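Cytosolic malate dehydrogenase (Trichomonas vaginalis, PDB 4UUO) probably catalyses the NAD-dependent interconversion of malate and oxaloacetate. Local coordinates at residues Leu114-Val127 with Ala142-Thr154. Numbering follows the deposited sequence.
Sequences LNDYAKPTVKVLVV and APKLQNKNWCAMT
With chi1 at -171°, Asn115 swings its amide away from its own backbone N toward the loop Ala142-Leu145, its side chain crossing that of Pro143 at about a right angle, while Asn149, its CG turned beside the backbone N (chi1 -54°), sends its amide to carbonyls of the type I turn Lys119-Val122. Asn115 OD1 accepts the backbone N-H of Lys144 at 2.8 Å, and its CB packs on Ala142 CB. Asparagine suits both places because its short side chain carries both an acceptor and an N-H donor. Asn149 ND2 grips two carbonyls: Val122 O, 3.0 Å away, lies nearly in the amide plane and is met on a lone pair by a straight bond (164°), whereas Pro120 O receives ND2 from above its carbonyl plane in a more bent one. The backbone of Asn149 opens the parallel ladder, its O taking Val124 N; a weak bond from Cys151 N to Val124 O, then Val126 N to Cys151 O at 2.8 Å and Met153 N to Val126 O continue it. On the sheet face carrying Val124 and Trp150, Val124 CG2 sits over one face of the Trp150 six-membered ring, a CH-pi contact 4.2 Å from the centroid, and Leu114 CD1 comes to 3.5 Å from Trp150 CH2. The broad indole thus bridges strand and helix end, with Cys135 and Ala138 of helix 131-139 also against it. On the other face, Leu125 CD1 lies against both Cys151 SG and Met153 CB. Strands 123-126, which runs into the probable NAD-binding residue Val127, and 150-152, joined through helix 131-139, form a beta-alpha-beta crossover of the Rossmann-type domain. Directional main-chain bonds therefore set the register, Asn115 ties the end of helix 96-117 to loop 142-145, Asn149 closes the turn onto the start of strand 150-152, and apolar contacts pack both faces.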
loop_
_atom_site.group_PDB
_atom_site.type_symbol
_atom_site.label_atom_id
_atom_site.label_comp_id
_atom_site.label_asym_id
_atom_site.label_seq_id
_atom_site.Cartn_x
_atom_site.Cartn_y
_atom_site.Cartn_z
ATOM N N LEU A 114 -22.689 -5.322 -13.623
ATOM C CA LEU A 114 -22.603 -3.872 -13.710
ATOM C C LEU A 114 -23.883 -3.298 -14.299
ATOM O O LEU A 114 -24.486 -2.390 -13.737
ATOM C CB LEU A 114 -21.406 -3.457 -14.564
ATOM C CG LEU A 114 -20.014 -3.668 -13.970
ATOM C CD1 LEU A 114 -18.965 -3.743 -15.076
ATOM C CD2 LEU A 114 -19.677 -2.561 -12.972
ATOM N N ASN A 115 -24.297 -3.858 -15.430
ATOM C CA ASN A 115 -25.469 -3.381 -16.162
ATOM C C ASN A 115 -26.742 -3.342 -15.326
ATOM O O ASN A 115 -27.456 -2.338 -15.313
ATOM C CB ASN A 115 -25.703 -4.257 -17.393
ATOM C CG ASN A 115 -26.755 -3.690 -18.318
ATOM O OD1 ASN A 115 -26.513 -2.707 -19.012
ATOM N ND2 ASN A 115 -27.924 -4.316 -18.342
ATOM N N ASP A 116 -27.018 -4.437 -14.630
ATOM C CA ASP A 116 -28.234 -4.553 -13.836
ATOM C C ASP A 116 -28.128 -3.812 -12.503
ATOM O O ASP A 116 -29.027 -3.060 -12.126
ATOM C CB ASP A 116 -28.566 -6.028 -13.581
ATOM C CG ASP A 116 -28.702 -6.832 -14.867
ATOM O OD1 ASP A 116 -29.214 -6.290 -15.867
ATOM O OD2 ASP A 116 -28.296 -8.014 -14.876
ATOM N N TYR A 117 -27.019 -4.016 -11.802
ATOM C CA TYR A 117 -26.918 -3.591 -10.411
ATOM C C TYR A 117 -26.196 -2.258 -10.207
ATOM O O TYR A 117 -26.602 -1.460 -9.365
ATOM C CB TYR A 117 -26.232 -4.688 -9.595
ATOM C CG TYR A 117 -26.936 -6.022 -9.700
ATOM C CD1 TYR A 117 -28.261 -6.158 -9.300
ATOM C CD2 TYR A 117 -26.292 -7.138 -10.223
ATOM C CE1 TYR A 117 -28.921 -7.371 -9.402
ATOM C CE2 TYR A 117 -26.946 -8.358 -10.327
ATOM C CZ TYR A 117 -28.261 -8.466 -9.915
ATOM O OH TYR A 117 -28.922 -9.672 -10.012
ATOM N N ALA A 118 -25.132 -2.015 -10.966
ATOM C CA ALA A 118 -24.354 -0.791 -10.786
ATOM C C ALA A 118 -25.118 0.425 -11.288
ATOM O O ALA A 118 -26.119 0.297 -12.000
ATOM C CB ALA A 118 -23.002 -0.895 -11.494
ATOM N N LYS A 119 -24.640 1.604 -10.901
ATOM C CA LYS A 119 -25.187 2.858 -11.397
ATOM C C LYS A 119 -24.986 2.947 -12.908
ATOM O O LYS A 119 -24.020 2.405 -13.439
ATOM C CB LYS A 119 -24.529 4.053 -10.697
ATOM C CG LYS A 119 -24.984 4.278 -9.264
ATOM C CD LYS A 119 -24.754 5.730 -8.849
ATOM C CE LYS A 119 -25.217 6.007 -7.424
ATOM N NZ LYS A 119 -24.403 5.276 -6.407
ATOM N N PRO A 120 -25.902 3.627 -13.608
ATOM C CA PRO A 120 -25.771 3.792 -15.063
ATOM C C PRO A 120 -24.570 4.656 -15.421
ATOM O O PRO A 120 -24.116 4.680 -16.567
ATOM C CB PRO A 120 -27.078 4.487 -15.461
ATOM C CG PRO A 120 -28.022 4.215 -14.328
ATOM C CD PRO A 120 -27.162 4.192 -13.102
ATOM N N THR A 121 -24.058 5.351 -14.413
ATOM C CA THR A 121 -23.031 6.359 -14.589
ATOM C C THR A 121 -21.681 5.850 -14.069
ATOM O O THR A 121 -20.733 6.619 -13.894
ATOM C CB THR A 121 -23.445 7.655 -13.867
ATOM O OG1 THR A 121 -22.516 8.702 -14.164
ATOM C CG2 THR A 121 -23.516 7.422 -12.363
ATOM N N VAL A 122 -21.609 4.539 -13.847
ATOM C CA VAL A 122 -20.430 3.886 -13.282
ATOM C C VAL A 122 -19.214 3.981 -14.210
ATOM O O VAL A 122 -19.356 4.078 -15.433
ATOM C CB VAL A 122 -20.728 2.387 -12.963
ATOM C CG1 VAL A 122 -20.944 1.587 -14.247
ATOM C CG2 VAL A 122 -19.620 1.759 -12.114
ATOM N N LYS A 123 -18.020 3.971 -13.621
ATOM C CA LYS A 123 -16.785 3.925 -14.396
ATOM C C LYS A 123 -16.023 2.629 -14.126
ATOM O O LYS A 123 -15.617 2.347 -12.999
ATOM C CB LYS A 123 -15.916 5.151 -14.100
ATOM C CG LYS A 123 -16.313 6.354 -14.947
ATOM C CD LYS A 123 -15.571 7.632 -14.591
ATOM C CE LYS A 123 -16.027 8.760 -15.514
ATOM N NZ LYS A 123 -15.346 10.057 -15.248
ATOM N N VAL A 124 -15.841 1.843 -15.179
ATOM C CA VAL A 124 -15.252 0.518 -15.062
ATOM C C VAL A 124 -13.825 0.484 -15.594
ATOM O O VAL A 124 -13.597 0.728 -16.784
ATOM C CB VAL A 124 -16.086 -0.530 -15.824
ATOM C CG1 VAL A 124 -15.634 -1.924 -15.452
ATOM C CG2 VAL A 124 -17.578 -0.345 -15.544
ATOM N N LEU A 125 -12.871 0.184 -14.715
ATOM C CA LEU A 125 -11.486 -0.007 -15.134
ATOM C C LEU A 125 -11.092 -1.477 -15.046
ATOM O O LEU A 125 -10.980 -2.036 -13.958
ATOM C CB LEU A 125 -10.533 0.838 -14.293
ATOM C CG LEU A 125 -9.055 0.648 -14.649
ATOM C CD1 LEU A 125 -8.777 1.091 -16.080
ATOM C CD2 LEU A 125 -8.157 1.385 -13.673
ATOM N N VAL A 126 -10.883 -2.098 -16.204
ATOM C CA VAL A 126 -10.505 -3.505 -16.273
ATOM C C VAL A 126 -8.989 -3.664 -16.174
ATOM O O VAL A 126 -8.236 -3.074 -16.950
ATOM C CB VAL A 126 -11.012 -4.161 -17.577
ATOM C CG1 VAL A 126 -10.539 -5.607 -17.674
ATOM C CG2 VAL A 126 -12.527 -4.085 -17.649
ATOM N N VAL A 127 -8.551 -4.467 -15.212
ATOM C CA VAL A 127 -7.134 -4.656 -14.942
ATOM C C VAL A 127 -6.698 -6.082 -15.288
ATOM O O VAL A 127 -5.633 -6.298 -15.876
ATOM C CB VAL A 127 -6.824 -4.342 -13.460
ATOM C CG1 VAL A 127 -5.421 -4.804 -13.076
ATOM C CG2 VAL A 127 -7.022 -2.851 -13.185
ATOM N N ALA A 142 -23.401 -5.663 -21.361
ATOM C CA ALA A 142 -24.146 -4.588 -20.715
ATOM C C ALA A 142 -24.847 -3.691 -21.733
ATOM O O ALA A 142 -24.260 -2.716 -22.203
ATOM C CB ALA A 142 -23.214 -3.765 -19.843
ATOM N N PRO A 143 -26.111 -4.010 -22.068
ATOM C CA PRO A 143 -26.866 -3.290 -23.108
ATOM C C PRO A 143 -27.303 -1.875 -22.709
ATOM O O PRO A 143 -27.545 -1.046 -23.589
ATOM C CB PRO A 143 -28.106 -4.180 -23.334
ATOM C CG PRO A 143 -27.805 -5.487 -22.669
ATOM C CD PRO A 143 -26.868 -5.158 -21.541
ATOM N N LYS A 144 -27.412 -1.612 -21.409
ATOM C CA LYS A 144 -27.875 -0.318 -20.918
ATOM C C LYS A 144 -26.731 0.691 -20.887
ATOM O O LYS A 144 -26.944 1.893 -21.058
ATOM C CB LYS A 144 -28.496 -0.475 -19.524
ATOM C CG LYS A 144 -29.013 0.806 -18.891
ATOM C CD LYS A 144 -29.513 0.560 -17.470
ATOM C CE LYS A 144 -30.116 1.827 -16.871
ATOM N NZ LYS A 144 -30.533 1.643 -15.450
ATOM N N LEU A 145 -25.514 0.192 -20.686
ATOM C CA LEU A 145 -24.339 1.043 -20.535
ATOM C C LEU A 145 -23.774 1.523 -21.870
ATOM O O LEU A 145 -23.659 0.747 -22.815
ATOM C CB LEU A 145 -23.254 0.297 -19.758
ATOM C CG LEU A 145 -23.578 -0.034 -18.301
ATOM C CD1 LEU A 145 -22.406 -0.728 -17.642
ATOM C CD2 LEU A 145 -23.941 1.226 -17.541
ATOM N N GLN A 146 -23.424 2.805 -21.942
ATOM C CA GLN A 146 -22.716 3.337 -23.102
ATOM C C GLN A 146 -21.258 2.924 -23.020
ATOM O O GLN A 146 -20.895 2.100 -22.180
ATOM C CB GLN A 146 -22.828 4.861 -23.186
ATOM C CG GLN A 146 -24.174 5.372 -23.682
ATOM C CD GLN A 146 -25.200 5.446 -22.576
ATOM O OE1 GLN A 146 -24.884 5.216 -21.409
ATOM N NE2 GLN A 146 -26.438 5.771 -22.936
ATOM N N ASN A 147 -20.412 3.494 -23.874
ATOM C CA ASN A 147 -19.009 3.097 -23.863
ATOM C C ASN A 147 -18.122 4.079 -23.100
ATOM O O ASN A 147 -16.909 3.888 -22.998
ATOM C CB ASN A 147 -18.491 2.886 -25.294
ATOM C CG ASN A 147 -18.601 4.114 -26.158
ATOM O OD1 ASN A 147 -18.940 5.197 -25.688
ATOM N ND2 ASN A 147 -18.303 3.950 -27.444
ATOM N N LYS A 148 -18.740 5.111 -22.536
ATOM C CA LYS A 148 -18.039 6.038 -21.658
ATOM C C LYS A 148 -17.828 5.410 -20.286
ATOM O O LYS A 148 -17.054 5.918 -19.467
ATOM C CB LYS A 148 -18.818 7.344 -21.521
ATOM C CG LYS A 148 -20.207 7.164 -20.934
ATOM C CD LYS A 148 -20.894 8.502 -20.701
ATOM C CE LYS A 148 -22.280 8.311 -20.100
ATOM N NZ LYS A 148 -22.244 7.455 -18.878
ATOM N N ASN A 149 -18.531 4.304 -20.046
ATOM C CA ASN A 149 -18.465 3.593 -18.773
ATOM C C ASN A 149 -17.212 2.738 -18.666
ATOM O O ASN A 149 -16.833 2.307 -17.579
ATOM C CB ASN A 149 -19.706 2.714 -18.584
ATOM C CG ASN A 149 -21.004 3.493 -18.726
ATOM O OD1 ASN A 149 -21.622 3.516 -19.793
ATOM N ND2 ASN A 149 -21.422 4.140 -17.645
ATOM N N TRP A 150 -16.563 2.505 -19.800
ATOM C CA TRP A 150 -15.544 1.465 -19.881
ATOM C C TRP A 150 -14.136 1.987 -20.132
ATOM O O TRP A 150 -13.935 2.991 -20.822
ATOM C CB TRP A 150 -15.917 0.462 -20.979
ATOM C CG TRP A 150 -17.295 -0.122 -20.813
ATOM C CD1 TRP A 150 -18.439 0.269 -21.450
ATOM C CD2 TRP A 150 -17.667 -1.199 -19.941
ATOM N NE1 TRP A 150 -19.501 -0.502 -21.031
ATOM C CE2 TRP A 150 -19.055 -1.410 -20.106
ATOM C CE3 TRP A 150 -16.965 -2.008 -19.042
ATOM C CZ2 TRP A 150 -19.749 -2.398 -19.405
ATOM C CZ3 TRP A 150 -17.655 -2.981 -18.346
ATOM C CH2 TRP A 150 -19.035 -3.169 -18.533
ATOM N N CYS A 151 -13.168 1.283 -19.552
ATOM C CA CYS A 151 -11.753 1.547 -19.768
ATOM C C CYS A 151 -10.925 0.346 -19.328
ATOM O O CYS A 151 -11.211 -0.270 -18.304
ATOM C CB CYS A 151 -11.305 2.799 -19.011
ATOM S SG CYS A 151 -9.535 3.137 -19.140
ATOM N N ALA A 152 -9.910 0.002 -20.116
ATOM C CA ALA A 152 -8.916 -0.978 -19.688
ATOM C C ALA A 152 -7.647 -0.224 -19.303
ATOM O O ALA A 152 -7.390 0.859 -19.832
ATOM C CB ALA A 152 -8.641 -2.006 -20.787
ATOM N N MET A 153 -6.856 -0.774 -18.385
ATOM C CA MET A 153 -5.707 -0.027 -17.867
ATOM C C MET A 153 -4.430 -0.181 -18.695
ATOM O O MET A 153 -3.956 -1.296 -18.934
ATOM C CB MET A 153 -5.408 -0.433 -16.424
ATOM C CG MET A 153 -4.315 0.409 -15.789
ATOM S SD MET A 153 -3.817 -0.199 -14.171
ATOM C CE MET A 153 -3.220 -1.838 -14.602
ATOM N N THR A 154 -3.883 0.956 -19.125
ATOM C CA THR A 154 -2.550 1.010 -19.728
ATOM C C THR A 154 -1.689 2.036 -18.994
ATOM O O THR A 154 -0.619 2.425 -19.459
ATOM C CB THR A 154 -2.601 1.377 -21.219
ATOM O OG1 THR A 154 -3.373 2.572 -21.393
ATOM C CG2 THR A 154 -3.212 0.244 -22.033
HETATM O O HOH W 1 -26.083 3.306 -18.896
#